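Local coordinates for protein YghZ aldo-keto reductase (Escherichia coli, PDB 3N6Q) that probably reduces aldehydes or ketones with a nicotinamide cofactor, as a TIM-barrel member of the aldo-keto reductase family, at residues Val2-Tyr10 against Asp84-Leu92. Residues are numbered along the deposited sequence; the frame is centred on the assembly and turned at random.
Sequences VWLANPERY and DFAAYRDEL
Glu91 gathers two donors on a single carboxylate oxygen, a compact example of how an irregular chain terminus can be fastened to a barrel largely through side chains. Arg9 NH2 lies 2.8 Å from Glu91 OE1 in a salt bridge, its N-H almost straight at 177° and aimed at the syn lone pair, with guanidinium and carboxylate nearly coplanar. Tyr10 OH donates to the anti lone pair of Glu91 OE1 at 2.6 Å, and a water links the same hydroxyl to Glu91 O. The guanidinium is fixed in rotation by two partners in its plane, Glu91 OE1 and Asn6 O, the latter bound by NH1. Arg9 CG lies over the face of the Tyr10 ring. Replacing Glu91 by an alanine would probably leave the Arg9 charge without its mate and Tyr10 OH without this acceptor, so that both are less firmly fixed.

Tyr88 carries the middle of the contact. Its OH accepts from Ala5 N at 3.0 Å, and Ala5 CB rests 3.6 Å from Tyr88 CZ. Alongside, Trp3, with CG anti to the backbone N (chi1 176°), sends the edge of its six-membered ring toward the face of Phe85, a T-shaped pair with planes at 62°; Trp3 CE3 also meets Asp84 O at 3.3 Å.

Toward solvent the segments join more loosely. A water bridges Trp3 O and Asp84 O, and Leu4, solvent-exposed, merely brings CD1 to 4.0 Å from Tyr88 OH.

Asp84 OD2 forms salt bridges with Arg46 and Arg50, and Pro104 and Trp103 of a second subunit pack on Arg9 and Glu91. The N-terminal segment runs beside helix 42-54, whose Phe53 touches Ala5, Arg9 and Tyr10, and meets the connection from helix 72-84 to barrel strand 93-98.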
ATOM      1  N   VAL B   2       9.156   2.159  37.903  1.00 36.41           N
ATOM      2  CA  VAL B   2       8.485   1.067  37.140  1.00 34.48           C
ATOM      3  C   VAL B   2       7.070   1.003  37.697  1.00 32.35           C
ATOM      4  O   VAL B   2       6.893   1.047  38.894  1.00 29.86           O
ATOM      5  CB  VAL B   2       9.213  -0.283  37.386  1.00 35.57           C
ATOM      6  CG1 VAL B   2       8.391  -1.453  36.877  1.00 37.37           C
ATOM      7  CG2 VAL B   2      10.594  -0.281  36.711  1.00 35.03           C
ATOM      8  N   TRP B   3       6.057   0.971  36.836  1.00 32.39           N
ATOM      9  CA  TRP B   3       4.676   0.938  37.336  1.00 30.45           C
ATOM     10  C   TRP B   3       4.005  -0.358  36.904  1.00 29.83           C
ATOM     11  O   TRP B   3       4.039  -0.722  35.724  1.00 29.56           O
ATOM     12  CB  TRP B   3       3.874   2.170  36.869  1.00 31.69           C
ATOM     13  CG  TRP B   3       2.424   2.099  37.284  1.00 28.07           C
ATOM     14  CD1 TRP B   3       1.919   2.081  38.566  1.00 36.00           C
ATOM     15  CD2 TRP B   3       1.311   1.937  36.416  1.00 28.30           C
ATOM     16  NE1 TRP B   3       0.541   1.958  38.534  1.00 30.35           N
ATOM     17  CE2 TRP B   3       0.151   1.799  37.231  1.00 29.12           C
ATOM     18  CE3 TRP B   3       1.174   1.880  35.023  1.00 25.48           C
ATOM     19  CZ2 TRP B   3      -1.146   1.699  36.690  1.00 27.61           C
ATOM     20  CZ3 TRP B   3      -0.133   1.755  34.483  1.00 28.04           C
ATOM     21  CH2 TRP B   3      -1.269   1.682  35.334  1.00 23.41           C
ATOM     22  N   LEU B   4       3.383  -1.055  37.855  1.00 27.42           N
ATOM     23  CA  LEU B   4       2.732  -2.323  37.561  1.00 27.17           C
ATOM     24  C   LEU B   4       1.198  -2.163  37.700  1.00 25.78           C
ATOM     25  O   LEU B   4       0.688  -1.705  38.730  1.00 26.35           O
ATOM     26  CB  LEU B   4       3.302  -3.439  38.468  1.00 28.09           C
ATOM     27  CG  LEU B   4       2.792  -4.873  38.424  1.00 31.59           C
ATOM     28  CD1 LEU B   4       3.127  -5.551  37.080  1.00 31.12           C
ATOM     29  CD2 LEU B   4       3.462  -5.672  39.572  1.00 34.89           C
ATOM     30  N   ALA B   5       0.490  -2.353  36.598  1.00 24.39           N
ATOM     31  CA  ALA B   5      -0.947  -2.110  36.591  1.00 22.26           C
ATOM     32  C   ALA B   5      -1.599  -3.195  37.485  1.00 21.08           C
ATOM     33  O   ALA B   5      -1.045  -4.269  37.664  1.00 21.42           O
ATOM     34  CB  ALA B   5      -1.497  -2.203  35.146  1.00 21.29           C
ATOM     35  N   ASN B   6      -2.754  -2.868  38.034  1.00 21.00           N
ATOM     36  CA  ASN B   6      -3.545  -3.794  38.877  1.00 20.97           C
ATOM     37  C   ASN B   6      -3.739  -5.139  38.193  1.00 21.26           C
ATOM     38  O   ASN B   6      -4.297  -5.239  37.094  1.00 22.11           O
ATOM     39  CB  ASN B   6      -4.860  -3.099  39.237  1.00 23.27           C
ATOM     40  CG  ASN B   6      -5.867  -4.038  39.887  1.00 27.86           C
ATOM     41  OD1 ASN B   6      -5.482  -5.032  40.483  1.00 24.43           O
ATOM     42  ND2 ASN B   6      -7.163  -3.733  39.739  1.00 24.99           N
ATOM     43  N   PRO B   7      -3.253  -6.222  38.828  1.00 23.52           N
ATOM     44  CA  PRO B   7      -3.353  -7.516  38.161  1.00 22.05           C
ATOM     45  C   PRO B   7      -4.785  -7.967  38.007  1.00 22.22           C
ATOM     46  O   PRO B   7      -5.050  -8.764  37.132  1.00 23.29           O
ATOM     47  CB  PRO B   7      -2.597  -8.498  39.097  1.00 25.06           C
ATOM     48  CG  PRO B   7      -1.977  -7.662  40.139  1.00 24.38           C
ATOM     49  CD  PRO B   7      -2.408  -6.247  40.045  1.00 24.29           C
ATOM     50  N   GLU B   8      -5.694  -7.367  38.773  1.00 22.72           N
ATOM     51  CA  GLU B   8      -7.114  -7.712  38.775  1.00 24.08           C
ATOM     52  C   GLU B   8      -7.951  -6.760  37.901  1.00 24.73           C
ATOM     53  O   GLU B   8      -9.192  -6.852  37.885  1.00 23.38           O
ATOM     54  CB  GLU B   8      -7.650  -7.647  40.230  1.00 27.77           C
ATOM     55  CG  GLU B   8      -6.998  -8.687  41.194  1.00 34.52           C
ATOM     56  CD  GLU B   8      -6.956 -10.077  40.576  1.00 44.89           C
ATOM     57  OE1 GLU B   8      -8.000 -10.518  40.050  1.00 48.44           O
ATOM     58  OE2 GLU B   8      -5.869 -10.716  40.556  1.00 53.64           O
ATOM     59  N   ARG B   9      -7.278  -5.955  37.066  1.00 19.00           N
ATOM     60  CA  ARG B   9      -7.977  -4.906  36.290  1.00 19.52           C
ATOM     61  C   ARG B   9      -9.089  -5.389  35.382  1.00 18.29           C
ATOM     62  O   ARG B   9      -9.988  -4.592  35.064  1.00 21.34           O
ATOM     63  CB  ARG B   9      -6.946  -4.034  35.483  1.00 17.45           C
ATOM     64  CG  ARG B   9      -6.157  -4.792  34.382  1.00 17.25           C
ATOM     65  CD  ARG B   9      -4.965  -3.929  33.934  1.00 17.34           C
ATOM     66  NE  ARG B   9      -4.124  -4.630  32.973  1.00 18.77           N
ATOM     67  CZ  ARG B   9      -3.140  -5.463  33.294  1.00 21.00           C
ATOM     68  NH1 ARG B   9      -2.920  -5.780  34.573  1.00 21.56           N
ATOM     69  NH2 ARG B   9      -2.429  -6.035  32.336  1.00 20.00           N
ATOM     70  N   TYR B  10      -8.983  -6.598  34.842  1.00 18.25           N
ATOM     71  CA  TYR B  10      -9.996  -7.102  33.914  1.00 18.35           C
ATOM     72  C   TYR B  10     -11.141  -7.870  34.607  1.00 22.92           C
ATOM     73  O   TYR B  10     -12.017  -8.427  33.930  1.00 25.88           O
ATOM     74  CB  TYR B  10      -9.350  -7.973  32.826  1.00 19.00           C
ATOM     75  CG  TYR B  10      -8.326  -7.178  32.025  1.00 18.76           C
ATOM     76  CD1 TYR B  10      -8.711  -6.007  31.394  1.00 19.38           C
ATOM     77  CD2 TYR B  10      -6.987  -7.564  31.969  1.00 18.73           C
ATOM     78  CE1 TYR B  10      -7.783  -5.230  30.638  1.00 19.19           C
ATOM     79  CE2 TYR B  10      -6.023  -6.755  31.256  1.00 18.83           C
ATOM     80  CZ  TYR B  10      -6.462  -5.603  30.602  1.00 21.10           C
ATOM     81  OH  TYR B  10      -5.566  -4.824  29.857  1.00 20.35           O
ATOM     82  N   ASP B  84       4.633   5.316  31.465  1.00 21.67           N
ATOM     83  CA  ASP B  84       3.904   4.351  32.312  1.00 20.94           C
ATOM     84  C   ASP B  84       3.275   3.185  31.551  1.00 21.12           C
ATOM     85  O   ASP B  84       2.872   2.186  32.176  1.00 20.27           O
ATOM     86  CB  ASP B  84       2.806   5.079  33.076  1.00 19.27           C
ATOM     87  CG  ASP B  84       3.336   5.952  34.207  1.00 27.29           C
ATOM     88  OD1 ASP B  84       4.506   5.784  34.646  1.00 28.56           O
ATOM     89  OD2 ASP B  84       2.535   6.760  34.713  1.00 23.16           O
ATOM     90  N   PHE B  85       3.090   3.334  30.234  1.00 19.00           N
ATOM     91  CA  PHE B  85       2.326   2.348  29.491  1.00 20.34           C
ATOM     92  C   PHE B  85       3.109   1.715  28.349  1.00 21.90           C
ATOM     93  O   PHE B  85       2.516   1.110  27.512  1.00 21.88           O
ATOM     94  CB  PHE B  85       0.995   2.945  28.960  1.00 21.02           C
ATOM     95  CG  PHE B  85       0.021   3.328  30.033  1.00 20.09           C
ATOM     96  CD1 PHE B  85      -1.060   2.489  30.317  1.00 23.31           C
ATOM     97  CD2 PHE B  85       0.076   4.576  30.632  1.00 19.27           C
ATOM     98  CE1 PHE B  85      -1.994   2.855  31.268  1.00 22.98           C
ATOM     99  CE2 PHE B  85      -0.848   4.975  31.572  1.00 22.52           C
ATOM    100  CZ  PHE B  85      -1.876   4.085  31.927  1.00 21.47           C
ATOM    101  N   ALA B  86       4.437   1.759  28.385  1.00 23.28           N
ATOM    102  CA  ALA B  86       5.248   1.119  27.336  1.00 25.67           C
ATOM    103  C   ALA B  86       5.010  -0.365  27.179  1.00 26.23           C
ATOM    104  O   ALA B  86       5.108  -0.894  26.074  1.00 30.91           O
ATOM    105  CB  ALA B  86       6.752   1.399  27.552  1.00 27.25           C
ATOM    106  N   ALA B  87       4.687  -1.072  28.243  1.00 23.44           N
ATOM    107  CA  ALA B  87       4.428  -2.478  28.076  1.00 23.21           C
ATOM    108  C   ALA B  87       2.945  -2.755  27.788  1.00 21.64           C
ATOM    109  O   ALA B  87       2.565  -3.917  27.642  1.00 20.73           O
ATOM    110  CB  ALA B  87       4.881  -3.257  29.306  1.00 24.30           C
ATOM    111  N   TYR B  88       2.110  -1.711  27.770  1.00 19.16           N
ATOM    112  CA  TYR B  88       0.647  -1.968  27.796  1.00 18.80           C
ATOM    113  C   TYR B  88      -0.060  -1.400  26.563  1.00 18.82           C
ATOM    114  O   TYR B  88      -1.296  -1.381  26.534  1.00 17.74           O
ATOM    115  CB  TYR B  88      -0.011  -1.312  29.012  1.00 19.08           C
ATOM    116  CG  TYR B  88       0.434  -1.900  30.351  1.00 19.80           C
ATOM    117  CD1 TYR B  88       0.301  -3.270  30.617  1.00 21.47           C
ATOM    118  CD2 TYR B  88       0.934  -1.065  31.345  1.00 19.69           C
ATOM    119  CE1 TYR B  88       0.725  -3.810  31.856  1.00 24.78           C
ATOM    120  CE2 TYR B  88       1.354  -1.586  32.590  1.00 23.13           C
ATOM    121  CZ  TYR B  88       1.217  -2.940  32.839  1.00 25.26           C
ATOM    122  OH  TYR B  88       1.628  -3.421  34.068  1.00 24.53           O
ATOM    123  N   ARG B  89       0.682  -0.874  25.579  1.00 17.08           N
ATOM    124  CA  ARG B  89      -0.025  -0.241  24.452  1.00 17.89           C
ATOM    125  C   ARG B  89      -1.009  -1.167  23.759  1.00 17.04           C
ATOM    126  O   ARG B  89      -2.080  -0.710  23.268  1.00 17.77           O
ATOM    127  CB  ARG B  89       0.958   0.378  23.430  1.00 16.56           C
ATOM    128  CG  ARG B  89       0.262   1.297  22.454  1.00 16.78           C
ATOM    129  CD  ARG B  89      -0.055   0.558  21.151  1.00 16.89           C
ATOM    130  NE  ARG B  89      -0.771   1.396  20.165  1.00 17.44           N
ATOM    131  CZ  ARG B  89      -2.094   1.615  20.132  1.00 18.81           C
ATOM    132  NH1 ARG B  89      -2.911   1.164  21.127  1.00 14.32           N
ATOM    133  NH2 ARG B  89      -2.624   2.350  19.128  1.00 14.60           N
ATOM    134  N   ASP B  90      -0.653  -2.447  23.623  1.00 16.20           N
ATOM    135  CA  ASP B  90      -1.503  -3.376  22.876  1.00 16.39           C
ATOM    136  C   ASP B  90      -2.745  -3.842  23.683  1.00 14.87           C
ATOM    137  O   ASP B  90      -3.589  -4.568  23.138  1.00 14.72           O
ATOM    138  CB  ASP B  90      -0.696  -4.588  22.345  1.00 16.08           C
ATOM    139  CG  ASP B  90       0.395  -4.148  21.306  1.00 19.16           C
ATOM    140  OD1 ASP B  90       0.291  -3.002  20.750  1.00 19.00           O
ATOM    141  OD2 ASP B  90       1.239  -4.981  20.949  1.00 19.67           O
ATOM    142  N   GLU B  91      -2.840  -3.376  24.908  1.00 14.52           N
ATOM    143  CA  GLU B  91      -4.040  -3.547  25.736  1.00 18.59           C
ATOM    144  C   GLU B  91      -4.963  -2.314  25.685  1.00 18.34           C
ATOM    145  O   GLU B  91      -5.950  -2.265  26.436  1.00 17.80           O
ATOM    146  CB  GLU B  91      -3.600  -3.822  27.185  1.00 17.37           C
ATOM    147  CG  GLU B  91      -3.045  -5.245  27.286  1.00 20.43           C
ATOM    148  CD  GLU B  91      -2.400  -5.539  28.616  1.00 20.39           C
ATOM    149  OE1 GLU B  91      -3.049  -5.401  29.661  1.00 21.16           O
ATOM    150  OE2 GLU B  91      -1.238  -5.977  28.605  1.00 22.56           O
ATOM    151  N   LEU B  92      -4.543  -1.250  24.967  1.00 15.77           N
ATOM    152  CA  LEU B  92      -5.278   0.020  24.955  1.00 15.27           C
ATOM    153  C   LEU B  92      -5.944   0.261  23.609  1.00 14.40           C
ATOM    154  O   LEU B  92      -5.386  -0.118  22.553  1.00 16.34           O
ATOM    155  CB  LEU B  92      -4.331   1.235  25.194  1.00 14.58           C
ATOM    156  CG  LEU B  92      -3.543   1.172  26.505  1.00 16.86           C
ATOM    157  CD1 LEU B  92      -2.744   2.519  26.617  1.00 14.92           C
ATOM    158  CD2 LEU B  92      -4.518   1.016  27.709  1.00 16.37           C
TER
HETATM  159  O   HOH W   1       4.559   0.533  33.477  1.00 31.64           O
HETATM  160  O   HOH W   2      -6.795  -4.628  27.386  1.00 19.38           O